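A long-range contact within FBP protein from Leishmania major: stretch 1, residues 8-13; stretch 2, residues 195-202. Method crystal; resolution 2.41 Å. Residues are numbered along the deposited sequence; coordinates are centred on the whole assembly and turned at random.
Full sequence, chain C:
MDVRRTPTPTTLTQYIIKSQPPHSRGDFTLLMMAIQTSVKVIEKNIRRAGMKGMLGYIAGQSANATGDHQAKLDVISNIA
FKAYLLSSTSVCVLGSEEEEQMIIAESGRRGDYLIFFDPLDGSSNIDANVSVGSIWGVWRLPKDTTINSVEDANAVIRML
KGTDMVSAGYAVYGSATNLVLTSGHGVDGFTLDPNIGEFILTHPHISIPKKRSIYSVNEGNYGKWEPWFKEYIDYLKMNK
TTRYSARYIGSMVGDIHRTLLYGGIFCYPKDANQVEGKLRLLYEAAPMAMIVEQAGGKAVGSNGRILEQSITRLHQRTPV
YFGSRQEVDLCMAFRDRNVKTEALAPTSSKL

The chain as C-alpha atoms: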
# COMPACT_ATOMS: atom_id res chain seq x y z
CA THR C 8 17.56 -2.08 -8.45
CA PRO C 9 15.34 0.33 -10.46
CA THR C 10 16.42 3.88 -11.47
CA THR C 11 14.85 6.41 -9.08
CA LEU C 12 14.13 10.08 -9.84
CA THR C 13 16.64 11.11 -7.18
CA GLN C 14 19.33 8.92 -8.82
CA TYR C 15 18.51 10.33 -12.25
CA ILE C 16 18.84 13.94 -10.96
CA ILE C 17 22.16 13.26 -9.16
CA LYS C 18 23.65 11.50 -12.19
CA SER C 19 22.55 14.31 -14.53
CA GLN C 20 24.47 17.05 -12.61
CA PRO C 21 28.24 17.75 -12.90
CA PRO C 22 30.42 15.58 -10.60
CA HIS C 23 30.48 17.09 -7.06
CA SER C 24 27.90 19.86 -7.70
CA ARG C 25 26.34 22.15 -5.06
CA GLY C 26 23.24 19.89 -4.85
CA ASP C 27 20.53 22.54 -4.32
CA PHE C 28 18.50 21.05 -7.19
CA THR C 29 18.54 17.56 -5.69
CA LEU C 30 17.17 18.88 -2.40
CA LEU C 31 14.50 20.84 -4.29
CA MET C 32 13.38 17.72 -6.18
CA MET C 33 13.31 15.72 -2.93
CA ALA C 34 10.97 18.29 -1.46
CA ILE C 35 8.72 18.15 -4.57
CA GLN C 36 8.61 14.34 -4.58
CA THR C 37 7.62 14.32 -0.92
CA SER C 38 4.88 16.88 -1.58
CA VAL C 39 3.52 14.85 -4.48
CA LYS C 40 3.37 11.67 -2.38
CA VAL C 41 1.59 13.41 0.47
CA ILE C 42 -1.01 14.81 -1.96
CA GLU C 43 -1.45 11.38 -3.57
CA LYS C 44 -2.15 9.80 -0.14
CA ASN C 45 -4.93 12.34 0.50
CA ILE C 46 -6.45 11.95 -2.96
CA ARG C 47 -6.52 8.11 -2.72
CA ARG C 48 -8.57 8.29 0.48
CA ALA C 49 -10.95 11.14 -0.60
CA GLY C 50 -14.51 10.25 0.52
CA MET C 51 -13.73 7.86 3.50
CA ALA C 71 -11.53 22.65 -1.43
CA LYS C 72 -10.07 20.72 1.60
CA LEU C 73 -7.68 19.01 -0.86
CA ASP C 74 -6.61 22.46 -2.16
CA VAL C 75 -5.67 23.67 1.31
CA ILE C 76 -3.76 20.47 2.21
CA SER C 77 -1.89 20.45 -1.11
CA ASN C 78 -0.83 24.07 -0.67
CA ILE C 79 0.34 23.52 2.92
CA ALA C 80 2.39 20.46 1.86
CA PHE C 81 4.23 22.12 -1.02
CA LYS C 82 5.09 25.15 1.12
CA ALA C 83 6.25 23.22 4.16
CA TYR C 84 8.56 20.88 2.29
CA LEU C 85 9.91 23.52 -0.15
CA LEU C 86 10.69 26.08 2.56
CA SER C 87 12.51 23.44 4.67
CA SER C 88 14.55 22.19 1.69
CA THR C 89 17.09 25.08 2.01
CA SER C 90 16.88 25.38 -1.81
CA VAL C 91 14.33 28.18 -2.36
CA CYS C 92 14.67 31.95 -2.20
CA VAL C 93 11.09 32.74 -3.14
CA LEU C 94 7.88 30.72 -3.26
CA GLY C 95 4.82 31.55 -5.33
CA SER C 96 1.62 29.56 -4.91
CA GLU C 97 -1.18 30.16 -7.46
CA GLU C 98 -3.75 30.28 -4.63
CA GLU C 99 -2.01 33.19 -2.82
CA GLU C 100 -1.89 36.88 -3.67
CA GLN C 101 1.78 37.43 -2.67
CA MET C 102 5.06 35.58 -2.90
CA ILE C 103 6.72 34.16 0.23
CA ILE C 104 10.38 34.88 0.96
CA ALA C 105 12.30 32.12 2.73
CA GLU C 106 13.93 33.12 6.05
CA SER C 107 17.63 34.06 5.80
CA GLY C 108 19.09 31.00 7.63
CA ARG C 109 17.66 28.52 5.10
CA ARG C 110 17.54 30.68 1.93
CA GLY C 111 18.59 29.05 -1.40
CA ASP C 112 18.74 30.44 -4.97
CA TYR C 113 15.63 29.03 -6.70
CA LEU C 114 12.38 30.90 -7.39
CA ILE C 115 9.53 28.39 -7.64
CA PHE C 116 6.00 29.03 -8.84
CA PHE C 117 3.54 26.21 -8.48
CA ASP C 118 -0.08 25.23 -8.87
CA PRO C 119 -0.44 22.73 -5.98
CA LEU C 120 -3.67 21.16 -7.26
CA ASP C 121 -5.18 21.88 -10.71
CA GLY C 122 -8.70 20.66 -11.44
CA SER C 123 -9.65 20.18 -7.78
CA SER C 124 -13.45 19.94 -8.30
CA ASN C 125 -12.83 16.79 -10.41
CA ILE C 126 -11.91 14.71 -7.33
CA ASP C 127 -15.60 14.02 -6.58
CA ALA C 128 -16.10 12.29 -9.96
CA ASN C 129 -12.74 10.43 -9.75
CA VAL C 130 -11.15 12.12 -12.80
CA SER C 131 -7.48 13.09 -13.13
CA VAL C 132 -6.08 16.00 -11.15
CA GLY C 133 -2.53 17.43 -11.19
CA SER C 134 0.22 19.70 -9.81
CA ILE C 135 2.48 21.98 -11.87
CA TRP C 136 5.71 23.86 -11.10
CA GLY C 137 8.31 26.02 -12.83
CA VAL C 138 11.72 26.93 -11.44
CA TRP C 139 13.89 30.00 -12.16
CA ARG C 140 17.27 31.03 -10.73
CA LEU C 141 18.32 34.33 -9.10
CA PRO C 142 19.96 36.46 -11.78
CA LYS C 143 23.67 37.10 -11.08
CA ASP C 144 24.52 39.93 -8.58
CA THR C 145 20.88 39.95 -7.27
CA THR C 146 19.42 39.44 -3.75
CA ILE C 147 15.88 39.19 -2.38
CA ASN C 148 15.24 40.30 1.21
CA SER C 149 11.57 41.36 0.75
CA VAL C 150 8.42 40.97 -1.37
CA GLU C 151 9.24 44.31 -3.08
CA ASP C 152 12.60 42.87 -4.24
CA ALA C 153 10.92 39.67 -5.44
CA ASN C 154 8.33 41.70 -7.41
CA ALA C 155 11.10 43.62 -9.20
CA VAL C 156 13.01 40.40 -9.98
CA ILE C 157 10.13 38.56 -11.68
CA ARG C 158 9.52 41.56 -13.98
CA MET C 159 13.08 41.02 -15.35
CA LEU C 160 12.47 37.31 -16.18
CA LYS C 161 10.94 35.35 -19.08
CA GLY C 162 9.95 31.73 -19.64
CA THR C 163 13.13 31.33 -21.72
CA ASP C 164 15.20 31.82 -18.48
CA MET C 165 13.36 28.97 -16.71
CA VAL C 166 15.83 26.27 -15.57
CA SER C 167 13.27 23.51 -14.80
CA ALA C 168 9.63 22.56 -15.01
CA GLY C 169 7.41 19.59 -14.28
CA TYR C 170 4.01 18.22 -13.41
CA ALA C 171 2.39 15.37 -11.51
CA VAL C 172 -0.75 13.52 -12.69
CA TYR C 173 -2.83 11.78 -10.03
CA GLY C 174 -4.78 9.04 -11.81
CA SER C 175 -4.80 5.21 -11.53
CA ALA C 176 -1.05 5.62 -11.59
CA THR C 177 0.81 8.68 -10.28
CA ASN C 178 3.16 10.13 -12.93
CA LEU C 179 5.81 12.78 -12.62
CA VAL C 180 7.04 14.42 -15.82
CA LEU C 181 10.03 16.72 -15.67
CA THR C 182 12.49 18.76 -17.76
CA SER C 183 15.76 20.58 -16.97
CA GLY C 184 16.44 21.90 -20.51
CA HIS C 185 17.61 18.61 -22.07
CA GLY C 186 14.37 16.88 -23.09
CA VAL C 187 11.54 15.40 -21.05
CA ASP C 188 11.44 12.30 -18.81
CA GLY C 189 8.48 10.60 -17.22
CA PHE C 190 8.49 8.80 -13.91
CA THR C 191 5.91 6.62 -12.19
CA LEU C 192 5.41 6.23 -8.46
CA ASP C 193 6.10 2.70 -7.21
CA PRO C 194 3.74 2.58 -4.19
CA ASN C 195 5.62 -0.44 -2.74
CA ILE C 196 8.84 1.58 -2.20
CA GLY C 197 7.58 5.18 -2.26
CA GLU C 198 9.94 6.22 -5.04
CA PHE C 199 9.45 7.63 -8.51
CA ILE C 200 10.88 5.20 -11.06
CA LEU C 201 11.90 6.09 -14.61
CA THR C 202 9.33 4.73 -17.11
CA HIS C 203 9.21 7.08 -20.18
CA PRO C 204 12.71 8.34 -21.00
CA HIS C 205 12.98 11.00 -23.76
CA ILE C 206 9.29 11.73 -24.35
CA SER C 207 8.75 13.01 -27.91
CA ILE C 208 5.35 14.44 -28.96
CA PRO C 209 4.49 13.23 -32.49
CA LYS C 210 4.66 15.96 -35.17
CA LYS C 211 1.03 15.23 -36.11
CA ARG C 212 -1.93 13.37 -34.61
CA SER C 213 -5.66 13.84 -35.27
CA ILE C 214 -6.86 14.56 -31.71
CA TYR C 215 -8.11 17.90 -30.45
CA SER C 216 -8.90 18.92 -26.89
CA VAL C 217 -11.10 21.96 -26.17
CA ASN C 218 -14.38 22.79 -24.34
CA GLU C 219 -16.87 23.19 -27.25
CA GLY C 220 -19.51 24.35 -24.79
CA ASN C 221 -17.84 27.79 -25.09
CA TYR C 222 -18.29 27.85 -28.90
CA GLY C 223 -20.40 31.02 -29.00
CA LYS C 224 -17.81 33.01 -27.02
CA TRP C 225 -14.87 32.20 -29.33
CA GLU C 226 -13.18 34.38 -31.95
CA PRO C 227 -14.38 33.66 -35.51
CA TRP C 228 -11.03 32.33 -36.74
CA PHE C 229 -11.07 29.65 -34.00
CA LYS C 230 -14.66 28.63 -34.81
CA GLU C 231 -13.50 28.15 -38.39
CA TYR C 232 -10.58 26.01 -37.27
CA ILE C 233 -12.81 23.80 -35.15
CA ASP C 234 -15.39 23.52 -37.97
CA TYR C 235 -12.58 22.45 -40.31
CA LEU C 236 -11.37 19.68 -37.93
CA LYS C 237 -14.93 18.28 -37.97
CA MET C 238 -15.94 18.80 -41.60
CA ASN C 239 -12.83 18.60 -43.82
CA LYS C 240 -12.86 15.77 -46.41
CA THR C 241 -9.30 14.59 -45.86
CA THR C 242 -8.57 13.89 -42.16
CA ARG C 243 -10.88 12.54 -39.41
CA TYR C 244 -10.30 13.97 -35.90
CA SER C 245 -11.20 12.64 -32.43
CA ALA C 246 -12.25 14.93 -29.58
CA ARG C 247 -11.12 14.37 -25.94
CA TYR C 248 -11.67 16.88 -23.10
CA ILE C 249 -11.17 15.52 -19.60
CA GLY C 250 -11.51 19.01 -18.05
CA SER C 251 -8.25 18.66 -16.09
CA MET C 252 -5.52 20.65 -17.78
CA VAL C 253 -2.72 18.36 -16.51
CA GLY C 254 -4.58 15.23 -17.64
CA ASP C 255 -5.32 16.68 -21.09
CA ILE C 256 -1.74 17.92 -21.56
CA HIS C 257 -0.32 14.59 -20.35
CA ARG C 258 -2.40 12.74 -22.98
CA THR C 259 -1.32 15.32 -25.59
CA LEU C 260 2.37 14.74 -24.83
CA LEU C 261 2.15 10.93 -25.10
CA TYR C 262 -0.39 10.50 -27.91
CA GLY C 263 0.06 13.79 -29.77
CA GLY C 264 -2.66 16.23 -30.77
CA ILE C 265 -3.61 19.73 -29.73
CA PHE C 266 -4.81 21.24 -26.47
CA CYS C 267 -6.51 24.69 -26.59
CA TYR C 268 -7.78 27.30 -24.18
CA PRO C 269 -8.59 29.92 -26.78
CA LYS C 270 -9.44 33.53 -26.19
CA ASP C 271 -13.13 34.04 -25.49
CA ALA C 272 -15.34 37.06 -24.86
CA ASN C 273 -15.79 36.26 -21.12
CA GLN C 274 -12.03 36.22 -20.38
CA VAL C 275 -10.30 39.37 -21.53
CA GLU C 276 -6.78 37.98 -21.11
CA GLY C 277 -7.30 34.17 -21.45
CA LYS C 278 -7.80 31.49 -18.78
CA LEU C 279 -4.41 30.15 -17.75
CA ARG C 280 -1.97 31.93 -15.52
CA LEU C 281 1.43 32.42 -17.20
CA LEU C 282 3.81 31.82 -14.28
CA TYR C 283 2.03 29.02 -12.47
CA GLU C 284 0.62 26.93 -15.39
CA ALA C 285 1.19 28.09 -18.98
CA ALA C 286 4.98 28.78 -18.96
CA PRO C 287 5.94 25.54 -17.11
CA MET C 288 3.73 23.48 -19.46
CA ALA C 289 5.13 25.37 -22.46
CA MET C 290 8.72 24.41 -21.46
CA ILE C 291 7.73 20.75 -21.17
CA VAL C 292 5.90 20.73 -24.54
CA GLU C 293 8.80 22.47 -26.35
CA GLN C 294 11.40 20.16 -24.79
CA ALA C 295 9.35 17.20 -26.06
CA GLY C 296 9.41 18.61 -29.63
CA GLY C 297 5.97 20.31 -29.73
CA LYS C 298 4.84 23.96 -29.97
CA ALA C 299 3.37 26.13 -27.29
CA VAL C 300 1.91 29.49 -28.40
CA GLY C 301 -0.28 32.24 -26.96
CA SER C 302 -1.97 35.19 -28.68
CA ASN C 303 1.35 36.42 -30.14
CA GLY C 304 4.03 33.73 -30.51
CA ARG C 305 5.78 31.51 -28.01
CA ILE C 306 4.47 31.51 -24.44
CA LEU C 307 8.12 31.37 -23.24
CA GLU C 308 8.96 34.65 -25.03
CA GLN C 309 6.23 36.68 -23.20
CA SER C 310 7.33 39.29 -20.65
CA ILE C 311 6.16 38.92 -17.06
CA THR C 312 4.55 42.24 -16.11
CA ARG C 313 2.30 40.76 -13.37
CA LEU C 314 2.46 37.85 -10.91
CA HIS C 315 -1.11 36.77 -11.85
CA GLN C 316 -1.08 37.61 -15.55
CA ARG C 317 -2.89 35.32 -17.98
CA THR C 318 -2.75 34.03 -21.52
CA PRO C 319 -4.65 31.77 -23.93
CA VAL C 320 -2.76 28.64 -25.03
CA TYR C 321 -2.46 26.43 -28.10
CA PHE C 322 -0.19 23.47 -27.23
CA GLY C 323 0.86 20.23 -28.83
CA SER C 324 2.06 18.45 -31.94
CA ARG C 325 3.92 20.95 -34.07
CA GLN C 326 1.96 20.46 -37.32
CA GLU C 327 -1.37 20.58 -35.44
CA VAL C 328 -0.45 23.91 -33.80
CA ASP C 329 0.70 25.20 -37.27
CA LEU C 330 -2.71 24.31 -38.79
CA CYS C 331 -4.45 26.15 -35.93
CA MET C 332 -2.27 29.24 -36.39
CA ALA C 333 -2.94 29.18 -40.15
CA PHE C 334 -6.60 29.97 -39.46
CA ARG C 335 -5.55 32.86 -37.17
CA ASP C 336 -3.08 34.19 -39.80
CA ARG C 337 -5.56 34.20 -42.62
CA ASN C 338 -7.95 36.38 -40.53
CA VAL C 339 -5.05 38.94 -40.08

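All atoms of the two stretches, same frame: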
# COMPACT_ATOMS: atom_id res chain seq x y z
N THR C 8 17.19 -3.53 -8.61
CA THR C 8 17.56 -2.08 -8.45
C THR C 8 17.03 -1.22 -9.61
O THR C 8 17.68 -1.11 -10.65
CB THR C 8 19.10 -1.87 -8.34
OG1 THR C 8 19.61 -2.56 -7.19
CG2 THR C 8 19.45 -0.37 -8.22
N PRO C 9 15.84 -0.61 -9.44
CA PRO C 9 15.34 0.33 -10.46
C PRO C 9 15.93 1.75 -10.32
O PRO C 9 16.42 2.12 -9.24
CB PRO C 9 13.83 0.33 -10.21
CG PRO C 9 13.70 0.06 -8.75
CD PRO C 9 14.82 -0.88 -8.40
N THR C 10 15.89 2.51 -11.42
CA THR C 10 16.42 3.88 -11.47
C THR C 10 15.41 4.86 -10.88
O THR C 10 14.38 5.13 -11.49
CB THR C 10 16.75 4.30 -12.92
OG1 THR C 10 17.69 3.37 -13.47
CG2 THR C 10 17.34 5.72 -12.99
N THR C 11 15.72 5.42 -9.70
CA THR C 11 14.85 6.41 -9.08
C THR C 11 15.07 7.82 -9.65
O THR C 11 16.10 8.12 -10.26
CB THR C 11 15.00 6.47 -7.55
OG1 THR C 11 16.28 7.04 -7.21
CG2 THR C 11 14.84 5.08 -6.93
N LEU C 12 14.07 8.67 -9.44
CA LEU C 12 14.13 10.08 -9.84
C LEU C 12 15.31 10.80 -9.20
O LEU C 12 16.08 11.46 -9.88
CB LEU C 12 12.83 10.79 -9.48
CG LEU C 12 12.73 12.30 -9.76
CD1 LEU C 12 13.26 12.67 -11.14
CD2 LEU C 12 11.29 12.76 -9.62
N THR C 13 15.49 10.59 -7.91
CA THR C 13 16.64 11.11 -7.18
C THR C 13 17.97 10.69 -7.82
O THR C 13 18.89 11.51 -7.92
CB THR C 13 16.56 10.67 -5.70
OG1 THR C 13 15.45 11.33 -5.10
CG2 THR C 13 17.82 11.02 -4.94
N ASN C 195 4.92 0.50 -3.62
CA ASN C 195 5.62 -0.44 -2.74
C ASN C 195 6.93 0.05 -2.13
O ASN C 195 7.30 -0.44 -1.07
CB ASN C 195 5.85 -1.75 -3.48
CG ASN C 195 4.55 -2.42 -3.86
OD1 ASN C 195 3.56 -2.33 -3.13
ND2 ASN C 195 4.54 -3.09 -4.99
N ILE C 196 7.61 1.00 -2.76
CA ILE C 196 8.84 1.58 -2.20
C ILE C 196 8.81 3.09 -2.01
O ILE C 196 9.79 3.66 -1.54
CB ILE C 196 10.10 1.15 -3.01
CG1 ILE C 196 10.01 1.61 -4.48
CG2 ILE C 196 10.27 -0.36 -2.93
CD1 ILE C 196 11.19 1.21 -5.34
N GLY C 197 7.70 3.74 -2.34
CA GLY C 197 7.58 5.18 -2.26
C GLY C 197 8.66 5.95 -2.99
O GLY C 197 9.26 6.87 -2.43
N GLU C 198 8.95 5.55 -4.21
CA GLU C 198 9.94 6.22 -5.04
C GLU C 198 9.35 6.36 -6.44
O GLU C 198 8.61 5.49 -6.90
CB GLU C 198 11.25 5.43 -5.12
CG GLU C 198 11.99 5.25 -3.79
CD GLU C 198 12.79 6.47 -3.33
OE1 GLU C 198 13.02 7.40 -4.14
OE2 GLU C 198 13.22 6.48 -2.15
N PHE C 199 9.73 7.44 -7.10
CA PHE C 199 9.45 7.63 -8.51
C PHE C 199 10.51 6.91 -9.32
O PHE C 199 11.69 7.09 -9.08
CB PHE C 199 9.41 9.12 -8.82
CG PHE C 199 8.16 9.78 -8.33
CD1 PHE C 199 6.99 9.71 -9.09
CD2 PHE C 199 8.12 10.40 -7.10
CE1 PHE C 199 5.82 10.28 -8.64
CE2 PHE C 199 6.94 10.95 -6.63
CZ PHE C 199 5.80 10.89 -7.40
N ILE C 200 10.05 6.08 -10.26
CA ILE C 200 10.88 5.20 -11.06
C ILE C 200 10.78 5.72 -12.49
O ILE C 200 9.71 6.16 -12.91
CB ILE C 200 10.32 3.75 -11.00
CG1 ILE C 200 10.36 3.22 -9.56
CG2 ILE C 200 11.07 2.80 -11.92
CD1 ILE C 200 11.71 3.30 -8.86
N LEU C 201 11.88 5.65 -13.23
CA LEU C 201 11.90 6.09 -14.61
C LEU C 201 11.15 5.09 -15.48
O LEU C 201 11.46 3.90 -15.48
CB LEU C 201 13.35 6.23 -15.10
CG LEU C 201 13.58 6.61 -16.56
CD1 LEU C 201 13.01 7.98 -16.87
CD2 LEU C 201 15.06 6.59 -16.87
N THR C 202 10.16 5.58 -16.24
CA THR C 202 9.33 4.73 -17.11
C THR C 202 9.18 5.20 -18.56
O THR C 202 8.93 4.38 -19.43
CB THR C 202 7.92 4.54 -16.49
OG1 THR C 202 7.35 5.81 -16.13
CG2 THR C 202 7.99 3.65 -15.23

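A short segment need not become a full strand to pair with one; a single beta bridge can be enough, and the contact between residues 8-13 and 195-202 of this Leishmania major protein is a compact example. Two backbone hydrogen bonds hold it together. Leu12 N donates to Phe199 O at 2.9 Å, with an angle of 146° at the hydrogen, and Leu201 N donates to Thr10 O at 3.1 Å, with a straighter angle of 159°. The two bonds flank the bridged pair, Thr11 and Ile200, whose CA atoms lie 4.6 Å apart.

Each acceptor also receives a CA-H...O contact from the bridged residue facing it: Thr11 CA lies 3.2 Å from Phe199 O, and Ile200 CA lies 3.5 Å from Thr10 O. Each carbonyl thus meets both an amide and an alpha carbon of the other segment.

The pairing does not extend beyond this one bridge. Leu12 begins a helix, so the residue whose amide serves the strand already belongs to a different kind of structure. Thr11 occupies the N-cap position, and its side chain caps a backbone nitrogen just past the stretch; its backbone bridges the strand while its hydroxyl serves the helix.

Apolar contacts lie on both faces of the bridge. Ile200, with both chi angles in m, brings CD1 to 3.8 Å from Pro9 CG, and Ile196 CD1 reaches the same proline carbon at 4.4 Å. The methyl of Thr11 joins this side, with CG2 4.0 Å from Glu198 CB and 4.1 Å from Ile200 CD1. On the opposite face, the hydrogen-bonded residues Leu12 and Phe199 also touch through their side chains, CB to CB at 3.9 Å, although the end of the phenylalanine side chain leads away from the contact. Altogether 369 Å² is buried, counting both sides, across at least 187 positions of sequence.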